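Coatomer subunit delta (Saccharomyces cerevisiae, PDB 5FJZ) serves as a subunit of the COPI coatomer, which probably binds dilysine motifs and is needed for retrograde Golgi-to-ER transport, its mu-homology domain binding a tryptophan-based peptide of Dsl1. Local coordinates at residues Ile17-Glu21 with Ser235-Ile241; Asn12-Ser18 with Val41-Asn47. All coordinates share one frame. Numbering follows the deposited sequence.

Contact 1 (Ile17-Glu21 with Ser235-Ile241); sequences ISIKE and SFTGMAI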
ATOM      1  N   ILE A  17     -16.127  23.857  -5.602  1.00 18.02           N
ATOM      2  CA  ILE A  17     -15.468  23.035  -6.589  1.00 16.63           C
ATOM      3  C   ILE A  17     -13.961  23.114  -6.380  1.00 17.48           C
ATOM      4  O   ILE A  17     -13.412  24.209  -6.238  1.00 20.68           O
ATOM      5  CB  ILE A  17     -15.845  23.503  -8.033  1.00 17.73           C
ATOM      6  CG1 ILE A  17     -17.341  23.269  -8.312  1.00 23.64           C
ATOM      7  CG2 ILE A  17     -14.959  22.810  -9.037  1.00 16.74           C
ATOM      8  CD1 ILE A  17     -17.842  24.111  -9.455  1.00 23.81           C
ATOM      9  N   SER A  18     -13.291  21.950  -6.304  1.00 17.75           N
ATOM     10  CA  SER A  18     -11.863  21.886  -6.087  0.50 20.30           C
ATOM     11  C   SER A  18     -11.220  21.260  -7.304  1.00 20.50           C
ATOM     12  O   SER A  18     -11.585  20.162  -7.716  1.00 22.26           O
ATOM     13  CB  SER A  18     -11.545  21.082  -4.834  0.50 23.72           C
ATOM     14  OG  SER A  18     -10.153  21.045  -4.645  0.50 31.58           O
ATOM     15  N   ILE A  19     -10.229  21.967  -7.905  1.00 17.18           N
ATOM     16  CA  ILE A  19      -9.519  21.416  -9.012  1.00 19.19           C
ATOM     17  C   ILE A  19      -8.099  21.136  -8.534  1.00 22.14           C
ATOM     18  O   ILE A  19      -7.330  22.104  -8.199  1.00 23.41           O
ATOM     19  CB  ILE A  19      -9.509  22.422 -10.179  1.00 20.75           C
ATOM     20  CG1 ILE A  19     -10.946  22.741 -10.626  1.00 22.22           C
ATOM     21  CG2 ILE A  19      -8.716  21.901 -11.365  1.00 20.58           C
ATOM     22  CD1 ILE A  19     -11.057  23.913 -11.604  1.00 21.62           C
ATOM     23  N   LYS A  20      -7.771  19.854  -8.408  1.00 18.21           N
ATOM     24  CA  LYS A  20      -6.519  19.468  -7.714  1.00 18.51           C
ATOM     25  C   LYS A  20      -5.602  18.783  -8.659  1.00 18.18           C
ATOM     26  O   LYS A  20      -6.015  17.816  -9.320  1.00 20.61           O
ATOM     27  CB  LYS A  20      -6.876  18.544  -6.551  1.00 17.03           C
ATOM     28  CG  LYS A  20      -7.613  19.211  -5.405  1.00 24.30           C
ATOM     29  CD  LYS A  20      -8.018  18.174  -4.323  1.00 27.70           C
ATOM     30  CE  LYS A  20      -8.188  18.850  -2.985  1.00 37.42           C
ATOM     31  NZ  LYS A  20      -8.994  18.014  -2.034  1.00 40.06           N
ATOM     32  N   GLU A  21      -4.391  19.294  -8.837  1.00 15.03           N
ATOM     33  CA  GLU A  21      -3.368  18.664  -9.693  1.00 17.38           C
ATOM     34  C   GLU A  21      -2.135  18.274  -8.931  1.00 16.50           C
ATOM     35  O   GLU A  21      -1.709  18.962  -7.942  1.00 16.23           O
ATOM     36  CB  GLU A  21      -3.025  19.515 -10.928  1.00 19.20           C
ATOM     37  CG  GLU A  21      -4.263  19.620 -11.794  1.00 23.50           C
ATOM     38  CD  GLU A  21      -4.139  20.476 -13.022  1.00 27.92           C
ATOM     39  OE1 GLU A  21      -3.283  21.404 -13.008  1.00 31.47           O
ATOM     40  OE2 GLU A  21      -4.859  20.188 -14.010  1.00 27.66           O
ATOM     41  N   SER A 235      -6.486  26.024 -12.964  1.00 22.80           N
ATOM     42  CA  SER A 235      -5.418  25.105 -12.576  1.00 24.67           C
ATOM     43  C   SER A 235      -4.163  25.283 -13.401  1.00 22.75           C
ATOM     44  O   SER A 235      -4.182  25.940 -14.483  1.00 24.95           O
ATOM     45  CB  SER A 235      -5.878  23.602 -12.726  1.00 20.74           C
ATOM     46  OG  SER A 235      -5.794  23.155 -14.098  1.00 24.56           O
ATOM     47  N   PHE A 236      -3.110  24.599 -12.980  1.00 20.36           N
ATOM     48  CA  PHE A 236      -1.871  24.473 -13.763  1.00 20.57           C
ATOM     49  C   PHE A 236      -2.099  24.129 -15.246  1.00 22.75           C
ATOM     50  O   PHE A 236      -1.451  24.683 -16.123  1.00 25.22           O
ATOM     51  CB  PHE A 236      -0.818  23.522 -13.095  1.00 24.54           C
ATOM     52  CG  PHE A 236       0.535  23.433 -13.822  1.00 24.86           C
ATOM     53  CD1 PHE A 236       1.414  24.547 -13.908  1.00 28.40           C
ATOM     54  CD2 PHE A 236       0.985  22.219 -14.350  1.00 31.05           C
ATOM     55  CE1 PHE A 236       2.663  24.438 -14.530  1.00 30.41           C
ATOM     56  CE2 PHE A 236       2.249  22.110 -14.974  1.00 29.22           C
ATOM     57  CZ  PHE A 236       3.075  23.212 -15.078  1.00 28.43           C
ATOM     58  N   THR A 237      -2.918  23.152 -15.532  1.00 21.61           N
ATOM     59  CA  THR A 237      -3.057  22.729 -16.955  1.00 22.00           C
ATOM     60  C   THR A 237      -4.141  23.577 -17.633  1.00 21.41           C
ATOM     61  O   THR A 237      -4.463  23.331 -18.782  1.00 23.66           O
ATOM     62  CB  THR A 237      -3.438  21.275 -17.071  1.00 22.78           C
ATOM     63  OG1 THR A 237      -4.652  21.092 -16.329  1.00 18.63           O
ATOM     64  CG2 THR A 237      -2.316  20.396 -16.543  1.00 24.03           C
ATOM     65  N   GLY A 238      -4.732  24.528 -16.920  1.00 19.47           N
ATOM     66  CA  GLY A 238      -5.848  25.330 -17.495  1.00 21.96           C
ATOM     67  C   GLY A 238      -7.268  24.918 -17.181  1.00 21.81           C
ATOM     68  O   GLY A 238      -8.191  25.479 -17.726  1.00 23.07           O
ATOM     69  N   MET A 239      -7.489  23.887 -16.339  1.00 21.90           N
ATOM     70  CA  MET A 239      -8.836  23.537 -15.964  1.00 21.37           C
ATOM     71  C   MET A 239      -9.496  24.635 -15.126  1.00 20.92           C
ATOM     72  O   MET A 239      -8.881  25.223 -14.241  1.00 18.62           O
ATOM     73  CB  MET A 239      -8.791  22.152 -15.202  1.00 22.93           C
ATOM     74  CG  MET A 239     -10.153  21.502 -14.747  1.00 24.61           C
ATOM     75  SD  MET A 239     -11.441  21.197 -15.980  1.00 30.03           S
ATOM     76  CE  MET A 239     -10.645  19.976 -17.025  1.00 22.35           C
ATOM     77  N   ALA A 240     -10.769  24.881 -15.419  1.00 17.43           N
ATOM     78  CA  ALA A 240     -11.508  25.975 -14.782  1.00 19.86           C
ATOM     79  C   ALA A 240     -13.015  25.792 -15.092  1.00 18.00           C
ATOM     80  O   ALA A 240     -13.400  25.036 -15.942  1.00 21.20           O
ATOM     81  CB  ALA A 240     -11.018  27.309 -15.335  1.00 21.06           C
ATOM     82  N   ILE A 241     -13.843  26.515 -14.334  1.00 21.87           N
ATOM     83  CA  ILE A 241     -15.266  26.434 -14.394  1.00 23.32           C
ATOM     84  C   ILE A 241     -15.794  27.743 -15.011  1.00 26.06           C
ATOM     85  O   ILE A 241     -15.350  28.840 -14.654  1.00 23.02           O
ATOM     86  CB  ILE A 241     -15.843  26.323 -12.985  1.00 24.06           C
ATOM     87  CG1 ILE A 241     -15.293  25.076 -12.289  1.00 24.27           C
ATOM     88  CG2 ILE A 241     -17.385  26.290 -13.013  1.00 24.33           C
ATOM     89  CD1 ILE A 241     -15.556  23.772 -12.992  1.00 26.02           C
TER
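Ile19 lies over the backbone and side chains of Ser235-Ile241, its CG2 3.6 Å from Ser235 CB and 3.7 Å from Met239 CG, while its CD1 reaches to 3.8 Å from Ala240 CA. Ile17, two residues back on the same face of the strand, continues the apolar patch with CD1 3.9 Å from Ile241 CG1. The third member of this row, Glu21, is charged, and it shows how a buried carboxylate can be paid for by a turn. Ser235 to Gly238 form a type I beta turn, closed by Gly238 N to Ser235 O at 2.9 Å, and the turn offers donors to both oxygens: Thr237 N binds Glu21 OE1 at 3.1 Å, and Thr237 OG1 gives Glu21 OE2 a very short hydrogen bond of 2.5 Å. Ser235 OG adds a weak one to Glu21 OE2 at 3.1 Å and itself accepts from Met239 N at 2.9 Å, so the carboxylate is tied to the internal bonding of the loop. Glu21 OE2 is also hydrogen-bonded to Trp109. The contact lays a loop of the mu-homology domain across the Ile17, Ile19 and Glu21 face of strand 15-27, which runs between strands 33-46 and 257-269; Met239 packs on Trp109 of strand 104-113, and the loop leads from strand 220-229 into strand 241-246.

Contact 2 (Asn12-Ser18 with Val41-Asn47); sequences NNGILIS and VLELRIN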
ATOM      1  N   ASN A  12     -17.303  25.642   2.819  1.00 24.88           N
ATOM      2  CA  ASN A  12     -18.194  25.528   1.698  1.00 26.28           C
ATOM      3  C   ASN A  12     -19.411  26.338   2.042  1.00 28.54           C
ATOM      4  O   ASN A  12     -20.035  26.083   3.065  1.00 28.17           O
ATOM      5  CB  ASN A  12     -18.569  24.052   1.495  1.00 27.16           C
ATOM      6  CG  ASN A  12     -19.473  23.784   0.282  1.00 24.64           C
ATOM      7  OD1 ASN A  12     -19.909  22.654   0.047  1.00 25.28           O
ATOM      8  ND2 ASN A  12     -19.745  24.810  -0.509  1.00 19.81           N
ATOM      9  N   ASN A  13     -19.805  27.272   1.169  1.00 26.51           N
ATOM     10  CA  ASN A  13     -20.999  28.101   1.457  1.00 29.61           C
ATOM     11  C   ASN A  13     -22.260  27.650   0.701  1.00 30.43           C
ATOM     12  O   ASN A  13     -23.344  28.285   0.752  1.00 26.26           O
ATOM     13  CB  ASN A  13     -20.622  29.564   1.230  1.00 35.35           C
ATOM     14  CG  ASN A  13     -19.547  30.059   2.208  1.00 38.39           C
ATOM     15  OD1 ASN A  13     -19.618  29.838   3.432  1.00 38.58           O
ATOM     16  ND2 ASN A  13     -18.522  30.691   1.673  1.00 35.81           N
ATOM     17  N   GLY A  14     -22.115  26.525   0.001  1.00 29.63           N
ATOM     18  CA  GLY A  14     -23.163  25.915  -0.786  1.00 29.01           C
ATOM     19  C   GLY A  14     -22.625  24.905  -1.776  1.00 26.89           C
ATOM     20  O   GLY A  14     -22.800  23.664  -1.642  1.00 25.44           O
ATOM     21  N   ILE A  15     -21.978  25.421  -2.794  1.00 22.76           N
ATOM     22  CA  ILE A  15     -21.205  24.642  -3.760  1.00 22.47           C
ATOM     23  C   ILE A  15     -19.752  25.049  -3.672  1.00 22.30           C
ATOM     24  O   ILE A  15     -19.420  26.230  -3.793  1.00 22.64           O
ATOM     25  CB  ILE A  15     -21.678  24.843  -5.217  1.00 20.95           C
ATOM     26  CG1 ILE A  15     -23.103  24.269  -5.359  1.00 22.90           C
ATOM     27  CG2 ILE A  15     -20.763  24.127  -6.195  1.00 19.92           C
ATOM     28  CD1 ILE A  15     -23.742  24.460  -6.694  1.00 19.32           C
ATOM     29  N   LEU A  16     -18.864  24.048  -3.549  1.00 20.55           N
ATOM     30  CA  LEU A  16     -17.439  24.292  -3.640  1.00 19.52           C
ATOM     31  C   LEU A  16     -16.825  23.326  -4.574  1.00 17.63           C
ATOM     32  O   LEU A  16     -16.948  22.092  -4.373  1.00 20.45           O
ATOM     33  CB  LEU A  16     -16.765  24.207  -2.246  1.00 21.45           C
ATOM     34  CG  LEU A  16     -15.251  24.406  -2.224  1.00 24.47           C
ATOM     35  CD1 LEU A  16     -14.866  25.858  -2.574  1.00 23.65           C
ATOM     36  CD2 LEU A  16     -14.741  24.122  -0.835  1.00 27.10           C
ATOM     37  N   ILE A  17     -16.127  23.857  -5.602  1.00 18.02           N
ATOM     38  CA  ILE A  17     -15.468  23.035  -6.589  1.00 16.63           C
ATOM     39  C   ILE A  17     -13.961  23.114  -6.380  1.00 17.48           C
ATOM     40  O   ILE A  17     -13.412  24.209  -6.238  1.00 20.68           O
ATOM     41  CB  ILE A  17     -15.845  23.503  -8.033  1.00 17.73           C
ATOM     42  CG1 ILE A  17     -17.341  23.269  -8.312  1.00 23.64           C
ATOM     43  CG2 ILE A  17     -14.959  22.810  -9.037  1.00 16.74           C
ATOM     44  CD1 ILE A  17     -17.842  24.111  -9.455  1.00 23.81           C
ATOM     45  N   SER A  18     -13.291  21.950  -6.304  1.00 17.75           N
ATOM     46  CA  SER A  18     -11.863  21.886  -6.087  0.50 20.30           C
ATOM     47  C   SER A  18     -11.220  21.260  -7.304  1.00 20.50           C
ATOM     48  O   SER A  18     -11.585  20.162  -7.716  1.00 22.26           O
ATOM     49  CB  SER A  18     -11.545  21.082  -4.834  0.50 23.72           C
ATOM     50  OG  SER A  18     -10.153  21.045  -4.645  0.50 31.58           O
ATOM     51  N   VAL A  41      -7.832  15.929 -10.586  1.00 16.06           N
ATOM     52  CA  VAL A  41      -9.203  15.585 -10.264  1.00 16.27           C
ATOM     53  C   VAL A  41      -9.987  16.826 -10.074  1.00 14.14           C
ATOM     54  O   VAL A  41      -9.497  17.839  -9.492  1.00 15.35           O
ATOM     55  CB  VAL A  41      -9.246  14.619  -8.998  1.00 16.50           C
ATOM     56  CG1 VAL A  41      -8.838  15.325  -7.719  1.00 20.15           C
ATOM     57  CG2 VAL A  41     -10.669  14.150  -8.719  1.00 19.13           C
ATOM     58  N   LEU A  42     -11.273  16.779 -10.450  1.00 14.80           N
ATOM     59  CA  LEU A  42     -12.231  17.784 -10.173  1.00 18.80           C
ATOM     60  C   LEU A  42     -13.211  17.234  -9.128  1.00 16.70           C
ATOM     61  O   LEU A  42     -13.864  16.245  -9.368  1.00 17.42           O
ATOM     62  CB  LEU A  42     -12.935  18.092 -11.483  1.00 20.65           C
ATOM     63  CG  LEU A  42     -13.696  19.368 -11.240  1.00 23.47           C
ATOM     64  CD1 LEU A  42     -13.811  20.277 -12.412  1.00 26.75           C
ATOM     65  CD2 LEU A  42     -15.062  19.010 -10.791  1.00 27.07           C
ATOM     66  N   GLU A  43     -13.244  17.850  -7.952  1.00 16.85           N
ATOM     67  CA  GLU A  43     -14.073  17.435  -6.842  1.00 17.72           C
ATOM     68  C   GLU A  43     -15.167  18.464  -6.615  1.00 18.89           C
ATOM     69  O   GLU A  43     -14.947  19.695  -6.695  1.00 16.64           O
ATOM     70  CB  GLU A  43     -13.260  17.325  -5.572  1.00 19.06           C
ATOM     71  CG  GLU A  43     -12.301  16.160  -5.580  1.00 20.71           C
ATOM     72  CD  GLU A  43     -11.473  16.052  -4.311  1.00 24.66           C
ATOM     73  OE1 GLU A  43     -11.570  16.922  -3.423  1.00 32.94           O
ATOM     74  OE2 GLU A  43     -10.709  15.092  -4.210  1.00 26.29           O
ATOM     75  N   LEU A  44     -16.350  17.966  -6.326  1.00 18.37           N
ATOM     76  CA  LEU A  44     -17.515  18.767  -6.010  1.00 15.57           C
ATOM     77  C   LEU A  44     -17.975  18.508  -4.582  1.00 19.73           C
ATOM     78  O   LEU A  44     -18.106  17.352  -4.207  1.00 18.24           O
ATOM     79  CB  LEU A  44     -18.629  18.368  -7.046  1.00 19.67           C
ATOM     80  CG  LEU A  44     -19.994  19.009  -6.877  1.00 23.81           C
ATOM     81  CD1 LEU A  44     -19.853  20.501  -7.008  1.00 26.49           C
ATOM     82  CD2 LEU A  44     -20.955  18.433  -7.928  1.00 28.80           C
ATOM     83  N   ARG A  45     -18.176  19.569  -3.808  1.00 15.40           N
ATOM     84  CA  ARG A  45     -18.768  19.521  -2.489  1.00 19.10           C
ATOM     85  C   ARG A  45     -20.048  20.360  -2.548  1.00 20.81           C
ATOM     86  O   ARG A  45     -20.048  21.550  -2.952  1.00 24.92           O
ATOM     87  CB  ARG A  45     -17.857  20.027  -1.440  1.00 18.63           C
ATOM     88  CG  ARG A  45     -16.701  19.132  -1.008  1.00 20.21           C
ATOM     89  CD  ARG A  45     -15.700  19.872  -0.132  1.00 20.82           C
ATOM     90  NE  ARG A  45     -16.304  20.484   1.055  1.00 21.85           N
ATOM     91  CZ  ARG A  45     -15.680  21.321   1.910  1.00 21.07           C
ATOM     92  NH1 ARG A  45     -14.434  21.646   1.702  1.00 22.71           N
ATOM     93  NH2 ARG A  45     -16.302  21.825   2.962  1.00 22.42           N
ATOM     94  N   ILE A  46     -21.127  19.766  -2.099  1.00 20.59           N
ATOM     95  CA  ILE A  46     -22.386  20.446  -1.956  1.00 20.33           C
ATOM     96  C   ILE A  46     -22.972  20.291  -0.560  1.00 23.96           C
ATOM     97  O   ILE A  46     -23.053  19.191  -0.029  1.00 19.89           O
ATOM     98  CB  ILE A  46     -23.397  19.969  -2.986  1.00 26.95           C
ATOM     99  CG1 ILE A  46     -22.820  20.197  -4.386  1.00 26.49           C
ATOM    100  CG2 ILE A  46     -24.687  20.771  -2.855  1.00 25.00           C
ATOM    101  CD1 ILE A  46     -23.685  19.687  -5.492  1.00 30.51           C
ATOM    102  N   ASN A  47     -23.335  21.404   0.073  1.00 18.72           N
ATOM    103  CA  ASN A  47     -23.829  21.305   1.428  1.00 24.74           C
ATOM    104  C   ASN A  47     -25.178  21.967   1.620  1.00 26.83           C
ATOM    105  O   ASN A  47     -25.643  22.057   2.738  1.00 29.68           O
ATOM    106  CB  ASN A  47     -22.788  21.789   2.426  1.00 23.71           C
ATOM    107  CG  ASN A  47     -22.591  23.278   2.411  1.00 27.25           C
ATOM    108  OD1 ASN A  47     -23.274  24.054   1.696  1.00 31.92           O
ATOM    109  ND2 ASN A  47     -21.742  23.695   3.293  1.00 29.40           N
TER
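Paired backbone hydrogen bonds hold these strands in antiparallel register. Leu16 N to Arg45 O (2.8 Å) and Arg45 N to Leu16 O (2.9 Å) form one hydrogen-bonded pair; Ser18 N to Glu43 O (2.8 Å) and Glu43 N to Ser18 O (2.9 Å) form the next. Beyond the strand ends a single further backbone bond follows, Asn47 N to Gly14 O at 2.9 Å, and Asn47 ND2 reaches Asn12 O at 2.9 Å, joining the side chain to the incoming loop. The intervening Ile15-Ile46 and Ile17-Leu44 pairs are non-hydrogen-bonded, and their side chains share the apolar face: Leu44 CD1 lies 3.8 Å from Ile15 CG2 and 4.0 Å from Ile17 CG1. On the other face, Leu16 CD2 covers one face of the Arg45 guanidinium, 3.6 Å from NH1, while Arg45 forms a salt bridge with Asp101 and Glu43 one with Lys20. Glu43 also packs on the backbone of the bound Dsl1 peptide. This is a regular two-stranded ladder in the beta hairpin of strands 15-27 and 33-46, one face turned to the core and the other more polar, as expected within the largely beta mu-homology domain of adaptor medium subunits.

How the contacts relate
Contacts 1 and 2 show one strand serving two kinds of partner: strand 15-27 pairs edge to edge with its hairpin neighbour in contact 2 and packs face-on against a loop 214 residues away in contact 1. Their segments share Ile17 and Ser18, though of the two only Ile17 touches the loop, and their centres are 13 Å apart. Leu42 extends the common core, its CD1 3.9 Å from Ile241 CD1 and 4.2 Å from Ile19 CG1. On the opposite face, Lys20 NZ meets Glu43 OE1 in a salt bridge of 3.1 Å, placing Lys20, which points away from the loop of contact 1, beside the residue that packs on the Dsl1 peptide. The hairpin lies within the region that interacts with Dsl1.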